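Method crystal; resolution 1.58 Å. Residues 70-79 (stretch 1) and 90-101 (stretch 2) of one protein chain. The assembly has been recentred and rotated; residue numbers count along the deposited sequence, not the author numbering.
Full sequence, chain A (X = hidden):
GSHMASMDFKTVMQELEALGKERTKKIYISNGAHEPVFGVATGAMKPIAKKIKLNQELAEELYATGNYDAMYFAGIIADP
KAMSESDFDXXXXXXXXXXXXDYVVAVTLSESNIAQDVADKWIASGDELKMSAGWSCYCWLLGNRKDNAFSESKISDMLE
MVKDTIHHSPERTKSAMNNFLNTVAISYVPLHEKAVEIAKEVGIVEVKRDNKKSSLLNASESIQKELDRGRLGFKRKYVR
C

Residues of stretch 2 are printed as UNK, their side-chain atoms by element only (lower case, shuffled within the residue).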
ATOM      1  N   ALA A  70       7.260 -12.841  -6.459  1.00 14.22           N
ATOM      2  CA  ALA A  70       6.384 -13.080  -7.630  1.00 12.97           C
ATOM      3  C   ALA A  70       5.053 -12.365  -7.510  1.00 14.53           C
ATOM      4  O   ALA A  70       4.513 -11.878  -8.523  1.00 14.18           O
ATOM      5  CB  ALA A  70       6.099 -14.611  -7.768  1.00 15.66           C
ATOM      6  N   MET A  71       4.559 -12.333  -6.282  1.00 11.96           N
ATOM      7  CA  MET A  71       3.306 -11.620  -6.051  1.00 12.93           C
ATOM      8  C   MET A  71       3.427 -10.087  -6.244  1.00 12.93           C
ATOM      9  O   MET A  71       2.528  -9.447  -6.799  1.00 12.43           O
ATOM     10  CB  MET A  71       2.770 -11.884  -4.654  1.00 10.61           C
ATOM     11  CG  MET A  71       2.377 -13.317  -4.459  1.00 12.55           C
ATOM     12  SD  MET A  71       2.195 -13.808  -2.724  1.00 14.13           S
ATOM     13  CE  MET A  71       0.467 -13.301  -2.453  1.00 13.09           C
ATOM     14  N   TYR A  72       4.554  -9.513  -5.772  1.00 12.09           N
ATOM     15  CA  TYR A  72       4.860  -8.122  -6.049  1.00 12.76           C
ATOM     16  C   TYR A  72       4.934  -7.880  -7.538  1.00 11.66           C
ATOM     17  O   TYR A  72       4.336  -6.899  -8.037  1.00 13.23           O
ATOM     18  CB  TYR A  72       6.174  -7.755  -5.263  1.00 13.55           C
ATOM     19  CG  TYR A  72       6.368  -6.256  -5.364  1.00 12.24           C
ATOM     20  CD1 TYR A  72       6.971  -5.698  -6.492  1.00 13.39           C
ATOM     21  CD2 TYR A  72       6.068  -5.429  -4.318  1.00 12.86           C
ATOM     22  CE1 TYR A  72       7.124  -4.298  -6.539  1.00 14.13           C
ATOM     23  CE2 TYR A  72       6.169  -4.026  -4.392  1.00 13.22           C
ATOM     24  CZ  TYR A  72       6.758  -3.482  -5.494  1.00 15.23           C
ATOM     25  OH  TYR A  72       6.855  -2.087  -5.575  1.00 16.98           O
ATOM     26  N   PHE A  73       5.638  -8.733  -8.262  1.00 13.16           N
ATOM     27  CA  PHE A  73       5.786  -8.498  -9.672  1.00 14.12           C
ATOM     28  C   PHE A  73       4.414  -8.666 -10.378  1.00 14.72           C
ATOM     29  O   PHE A  73       4.105  -7.930 -11.320  1.00 13.90           O
ATOM     30  CB  PHE A  73       6.822  -9.509 -10.242  1.00 15.14           C
ATOM     31  CG  PHE A  73       7.167  -9.236 -11.640  1.00 15.61           C
ATOM     32  CD1 PHE A  73       7.859  -8.105 -11.939  1.00 20.35           C
ATOM     33  CD2 PHE A  73       6.747 -10.079 -12.649  1.00 14.98           C
ATOM     34  CE1 PHE A  73       8.141  -7.759 -13.299  1.00 18.45           C
ATOM     35  CE2 PHE A  73       7.081  -9.750 -14.013  1.00 17.40           C
ATOM     36  CZ  PHE A  73       7.759  -8.597 -14.287  1.00 19.70           C
ATOM     37  N   ALA A  74       3.579  -9.612  -9.913  1.00 12.99           N
ATOM     38  CA  ALA A  74       2.238  -9.777 -10.507  1.00 13.60           C
ATOM     39  C   ALA A  74       1.494  -8.444 -10.414  1.00 13.56           C
ATOM     40  O   ALA A  74       0.809  -8.017 -11.339  1.00 14.50           O
ATOM     41  CB  ALA A  74       1.501 -10.798  -9.721  1.00 12.90           C
ATOM     42  N   GLY A  75       1.626  -7.729  -9.260  1.00 12.13           N
ATOM     43  CA  GLY A  75       0.946  -6.399  -9.217  1.00 12.22           C
ATOM     44  C   GLY A  75       1.461  -5.440 -10.294  1.00 13.81           C
ATOM     45  O   GLY A  75       0.641  -4.695 -10.827  1.00 15.22           O
ATOM     46  N   ILE A  76       2.766  -5.414 -10.592  1.00 14.07           N
ATOM     47  CA  ILE A  76       3.292  -4.461 -11.548  1.00 15.55           C
ATOM     48  C   ILE A  76       2.767  -4.782 -12.909  1.00 17.01           C
ATOM     49  O   ILE A  76       2.507  -3.816 -13.705  1.00 19.17           O
ATOM     50  CB  ILE A  76       4.785  -4.548 -11.509  1.00 18.13           C
ATOM     51  CG1 ILE A  76       5.312  -3.889 -10.210  1.00 18.96           C
ATOM     52  CG2 ILE A  76       5.398  -3.820 -12.797  1.00 20.22           C
ATOM     53  CD1 ILE A  76       6.651  -4.454  -9.954  1.00 25.77           C
ATOM     54  N   ILE A  77       2.594  -6.070 -13.234  1.00 15.70           N
ATOM     55  CA  ILE A  77       2.134  -6.433 -14.594  1.00 14.60           C
ATOM     56  C   ILE A  77       0.624  -6.656 -14.742  1.00 15.87           C
ATOM     57  O   ILE A  77       0.107  -7.129 -15.773  1.00 17.19           O
ATOM     58  CB  ILE A  77       2.844  -7.651 -15.172  1.00 12.96           C
ATOM     59  CG1 ILE A  77       2.605  -8.946 -14.338  1.00 14.03           C
ATOM     60  CG2 ILE A  77       4.346  -7.345 -15.271  1.00 16.93           C
ATOM     61  CD1 ILE A  77       2.960 -10.268 -15.053  1.00 19.60           C
ATOM     62  N   ALA A  78      -0.109  -6.436 -13.667  1.00 14.68           N
ATOM     63  CA  ALA A  78      -1.538  -6.632 -13.739  1.00 15.37           C
ATOM     64  C   ALA A  78      -2.219  -5.620 -14.645  1.00 15.68           C
ATOM     65  O   ALA A  78      -1.646  -4.562 -14.969  1.00 17.40           O
ATOM     66  CB  ALA A  78      -2.137  -6.489 -12.247  1.00 15.06           C
ATOM     67  N   ASP A  79      -3.469  -5.917 -15.007  1.00 15.94           N
ATOM     68  CA  ASP A  79      -4.330  -4.918 -15.705  1.00 15.91           C
ATOM     69  C   ASP A  79      -5.480  -4.517 -14.781  1.00 17.40           C
ATOM     70  O   ASP A  79      -6.580  -5.071 -14.796  1.00 17.45           O
ATOM     71  CB  ASP A  79      -4.902  -5.637 -16.957  1.00 18.24           C
ATOM     72  CG  ASP A  79      -5.575  -4.664 -17.907  1.00 23.07           C
ATOM     73  OD1 ASP A  79      -5.724  -3.458 -17.560  1.00 21.24           O
ATOM     74  OD2 ASP A  79      -5.950  -5.177 -19.002  1.00 23.38           O
ATOM     75  N   UNK A  90     -10.132 -11.663  -4.211  1.00 12.28           N
ATOM     76  CA  UNK A  90      -9.206 -12.794  -4.194  1.00 13.75           C
ATOM     77  C   UNK A  90      -7.788 -12.405  -3.816  1.00 12.18           C
ATOM     78  O   UNK A  90      -7.119 -13.071  -3.009  1.00 14.23           O
ATOM     79  n   UNK A  90      -8.847 -13.047  -9.903  1.00 15.77           N
ATOM     80  n   UNK A  90      -7.741 -14.405  -8.444  1.00 18.48           N
ATOM     81  c   UNK A  90      -9.148 -13.536  -5.564  1.00 14.46           C
ATOM     82  c   UNK A  90     -10.399 -15.056  -7.207  1.00 16.34           C
ATOM     83  c   UNK A  90     -10.483 -14.191  -5.893  1.00 15.14           C
ATOM     84  n   UNK A  90     -10.118 -14.191  -8.354  1.00 16.67           N
ATOM     85  c   UNK A  90      -8.904 -13.916  -8.908  1.00 15.52           C
ATOM     86  N   UNK A  91      -7.361 -11.314  -4.401  1.00 12.94           N
ATOM     87  CA  UNK A  91      -5.951 -10.902  -4.178  1.00 12.91           C
ATOM     88  C   UNK A  91      -5.797 -10.502  -2.684  1.00 12.85           C
ATOM     89  O   UNK A  91      -4.837 -10.897  -2.040  1.00 12.60           O
ATOM     90  c   UNK A  91      -4.136  -9.619  -7.283  1.00 13.18           C
ATOM     91  c   UNK A  91      -3.192 -10.025  -9.547  1.00 15.18           C
ATOM     92  c   UNK A  91      -3.184  -8.635  -7.047  1.00 13.93           C
ATOM     93  n   UNK A  91      -5.153 -11.186  -8.511  1.00 17.15           N
ATOM     94  c   UNK A  91      -5.822 -11.097  -7.260  1.00 19.05           C
ATOM     95  c   UNK A  91      -5.572  -9.706  -5.090  1.00 12.71           C
ATOM     96  c   UNK A  91      -2.175  -8.386  -8.077  1.00 16.59           C
ATOM     97  c   UNK A  91      -5.171 -10.185  -6.486  1.00 12.38           C
ATOM     98  c   UNK A  91      -4.099 -10.326  -8.494  1.00 15.15           C
ATOM     99  c   UNK A  91      -2.183  -9.134  -9.255  1.00 15.22           C
ATOM    100  N   UNK A  92      -6.769  -9.743  -2.127  1.00 12.84           N
ATOM    101  CA  UNK A  92      -6.557  -9.381  -0.729  1.00 11.52           C
ATOM    102  C   UNK A  92      -6.624 -10.606   0.180  1.00 14.15           C
ATOM    103  O   UNK A  92      -5.934 -10.655   1.212  1.00 13.57           O
ATOM    104  c   UNK A  92      -7.019  -7.529   0.992  1.00 10.99           C
ATOM    105  c   UNK A  92      -7.510  -8.258  -0.283  1.00 12.99           C
ATOM    106  c   UNK A  92      -5.620  -6.824   0.821  1.00 12.89           C
ATOM    107  c   UNK A  92      -8.975  -8.796   0.016  1.00 12.96           C
ATOM    108  N   UNK A  93      -7.411 -11.624  -0.189  1.00 12.67           N
ATOM    109  CA  UNK A  93      -7.422 -12.844   0.645  1.00 14.33           C
ATOM    110  C   UNK A  93      -6.072 -13.511   0.675  1.00 14.35           C
ATOM    111  O   UNK A  93      -5.797 -14.173   1.646  1.00 17.44           O
ATOM    112  o   UNK A  93     -10.802 -14.109  -0.229  1.00 27.70           O
ATOM    113  c   UNK A  93      -9.892 -13.456   0.385  1.00 21.08           C
ATOM    114  c   UNK A  93      -8.445 -13.862   0.093  1.00 13.53           C
ATOM    115  o   UNK A  93     -10.161 -12.588   1.197  1.00 21.26           O
ATOM    116  N   UNK A  94      -5.243 -13.329  -0.358  1.00 14.52           N
ATOM    117  CA  UNK A  94      -3.920 -13.898  -0.346  1.00 13.46           C
ATOM    118  C   UNK A  94      -2.790 -13.007   0.159  1.00 12.39           C
ATOM    119  O   UNK A  94      -1.661 -13.464   0.258  1.00 13.96           O
ATOM    120  N   UNK A  95      -3.174 -11.806   0.601  1.00 11.84           N
ATOM    121  CA  UNK A  95      -2.156 -10.864   1.029  1.00 11.83           C
ATOM    122  C   UNK A  95      -1.889 -11.082   2.520  1.00 12.58           C
ATOM    123  O   UNK A  95      -2.473 -10.434   3.402  1.00 14.49           O
ATOM    124  c   UNK A  95      -2.719  -9.449   0.789  1.00 13.98           C
ATOM    125  N   UNK A  96      -0.913 -11.957   2.769  1.00 11.69           N
ATOM    126  CA  UNK A  96      -0.830 -12.471   4.153  1.00 12.72           C
ATOM    127  C   UNK A  96      -0.077 -11.625   5.159  1.00 13.30           C
ATOM    128  O   UNK A  96      -0.026 -11.921   6.343  1.00 14.15           O
ATOM    129  c   UNK A  96       3.928 -14.144   2.840  1.00 11.50           C
ATOM    130  o   UNK A  96       5.224 -14.141   2.434  1.00 14.23           O
ATOM    131  c   UNK A  96       2.863 -14.366   1.919  1.00 13.41           C
ATOM    132  c   UNK A  96       1.489 -14.283   2.377  1.00 11.97           C
ATOM    133  c   UNK A  96      -0.212 -13.896   4.150  1.00 12.22           C
ATOM    134  c   UNK A  96       1.191 -13.979   3.696  1.00 12.27           C
ATOM    135  c   UNK A  96       3.568 -13.787   4.165  1.00 14.49           C
ATOM    136  c   UNK A  96       2.260 -13.732   4.562  1.00 15.16           C
ATOM    137  N   UNK A  97       0.581 -10.597   4.648  1.00 12.54           N
ATOM    138  CA  UNK A  97       1.181  -9.593   5.519  1.00 11.62           C
ATOM    139  C   UNK A  97       1.191  -8.236   4.890  1.00 12.25           C
ATOM    140  O   UNK A  97       0.846  -8.119   3.701  1.00 11.34           O
ATOM    141  c   UNK A  97       3.734  -9.849   4.916  1.00 11.64           C
ATOM    142  c   UNK A  97       4.735 -10.346   2.672  1.00 13.25           C
ATOM    143  c   UNK A  97       5.860  -8.888   4.293  1.00 11.99           C
ATOM    144  c   UNK A  97       3.663 -10.477   3.633  1.00 13.31           C
ATOM    145  c   UNK A  97       5.834  -9.529   3.010  1.00 12.67           C
ATOM    146  c   UNK A  97       2.631 -10.045   5.977  1.00 11.76           C
ATOM    147  c   UNK A  97       4.834  -9.020   5.203  1.00 11.80           C
ATOM    148  N   UNK A  98       1.588  -7.197   5.656  1.00 12.25           N
ATOM    149  CA  UNK A  98       1.321  -5.836   5.180  1.00 10.36           C
ATOM    150  C   UNK A  98       2.030  -5.431   3.891  1.00 11.66           C
ATOM    151  O   UNK A  98       1.506  -4.565   3.190  1.00 11.60           O
ATOM    152  c   UNK A  98       3.889  -5.403   7.302  1.00 12.08           C
ATOM    153  c   UNK A  98       3.763  -3.533   5.754  1.00 10.66           C
ATOM    154  c   UNK A  98       1.639  -4.811   6.297  1.00 11.25           C
ATOM    155  c   UNK A  98       5.918  -4.186   6.702  1.00 13.39           C
ATOM    156  c   UNK A  98       3.138  -4.552   6.445  1.00 11.20           C
ATOM    157  o   UNK A  98       7.307  -3.949   6.806  1.00 16.56           O
ATOM    158  c   UNK A  98       5.157  -3.311   5.854  1.00 13.80           C
ATOM    159  c   UNK A  98       5.296  -5.213   7.459  1.00 12.23           C
ATOM    160  N   UNK A  99       3.168  -6.033   3.551  1.00 11.24           N
ATOM    161  CA  UNK A  99       3.786  -5.505   2.322  1.00 10.99           C
ATOM    162  C   UNK A  99       2.897  -5.905   1.188  1.00 11.31           C
ATOM    163  O   UNK A  99       2.844  -5.177   0.166  1.00 11.99           O
ATOM    164  c   UNK A  99       8.360  -4.990   1.724  1.00 15.02           C
ATOM    165  c   UNK A  99       5.144  -6.142   2.109  1.00 12.54           C
ATOM    166  c   UNK A  99       6.152  -5.625   3.166  1.00 12.70           C
ATOM    167  s   UNK A  99       7.861  -6.236   2.864  1.00 15.05           S
ATOM    168  N   UNK A 100       2.242  -7.061   1.250  1.00 11.63           N
ATOM    169  CA  UNK A 100       1.288  -7.462   0.208  1.00 11.54           C
ATOM    170  C   UNK A 100       0.007  -6.606   0.248  1.00 12.44           C
ATOM    171  O   UNK A 100      -0.460  -6.136  -0.819  1.00 11.88           O
ATOM    172  c   UNK A 100       0.941  -8.980   0.317  1.00 11.12           C
ATOM    173  c   UNK A 100       2.115  -9.827  -0.123  1.00 11.03           C
ATOM    174  c   UNK A 100       1.816 -11.236   0.348  1.00 13.45           C
ATOM    175  c   UNK A 100       2.253  -9.846  -1.708  1.00 13.37           C
ATOM    176  N   UNK A 101      -0.608  -6.428   1.448  1.00 10.01           N
ATOM    177  CA  UNK A 101      -1.817  -5.663   1.460  1.00 10.97           C
ATOM    178  C   UNK A 101      -1.574  -4.228   1.009  1.00 10.68           C
ATOM    179  O   UNK A 101      -2.397  -3.645   0.283  1.00 11.11           O
ATOM    180  o   UNK A 101      -1.577  -5.197   3.822  1.00 12.21           O
ATOM    181  c   UNK A 101      -2.486  -5.701   2.842  1.00 11.06           C
TER

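Position 90 carries three carbons, a nitrogen, and then a carbon bearing two more nitrogens. This guanidinium chain is out of reach of stretch 1 and is exposed, as suits a charged group: Arg90.

Position 91 has one carbon leading into fused five- and six-membered rings that hold eight carbons and one nitrogen. Carbons of the six-membered ring touch Ala74 O, Gly75 CA and Ala78 CB, so it is Trp91. Its CA-to-CB bond points sideways, but the long ring system brings its end to stretch 1. Trp91 CH2 lies 3.8 Å from Ala74 O and 4.0 Å from Ala78 CB, while Trp91 CZ3 lies 3.9 Å from Gly75 CA. Ala74 O and Gly75 CA meet the ring at its edge. The polar NE1 is hydrogen-bonded elsewhere in the structure, so the indole can be buried without leaving it unsatisfied.

Position 92 has four carbons, forked at the first with one arm two carbons long: Ile92, apolar and buried, though out of reach of stretch 1. Position 93 has two carbons, the second carrying two oxygens. That carboxylate is Asp93, exposed to solvent.

Position 94 has no side-chain atoms, and its backbone O makes the contact, 3.5 Å from Met71 CE. It is Gly94. An ideal CB here would point toward stretch 1, 4.2 Å from Met71 CE.

Position 95 has a single carbon, Ala95, a small residue that fits a buried turn. Position 96 has one carbon and a six-carbon ring bearing an oxygen: Tyr96, whose hydroxyl is hydrogen-bonded elsewhere in the structure. Position 97 has the same ring without oxygen: Phe97, buried and at the N-cap position. Its backbone O accepts a hydrogen bond from the N of position 101 (3.2 Å). Position 98 again has a ring with one oxygen, Tyr98, partly exposed and out of reach. Position 99 is an unbranched chain of two carbons, sulfur and carbon: Met99, buried but not in contact.

Position 100 has four carbons forked at the second, and a branch-end carbon touches Met71 CB, hence Leu100. Its CA-to-CB bond points sideways, yet Leu100 CD2 comes within 3.6 Å of Met71 CB, an apolar pairing of buried side chains. Position 101 has one carbon and one oxygen: Ser101, whose small hydroxyl is hydrogen-bonded to a residue flanking the stretches.

The contact works by packing, with no hydrogen bond across it. Helices 70-77 and 90-94 run roughly antiparallel, at 156°, but their axes come no closer than 12.7 Å. Trp91 reaches the small residues Ala74, Gly75 and Ala78, while Met71 meets Gly94 and Leu100. Together these contacts bury a modest 279 Å².

Stretch 2 (90-101) RWIDGAYFYMLS
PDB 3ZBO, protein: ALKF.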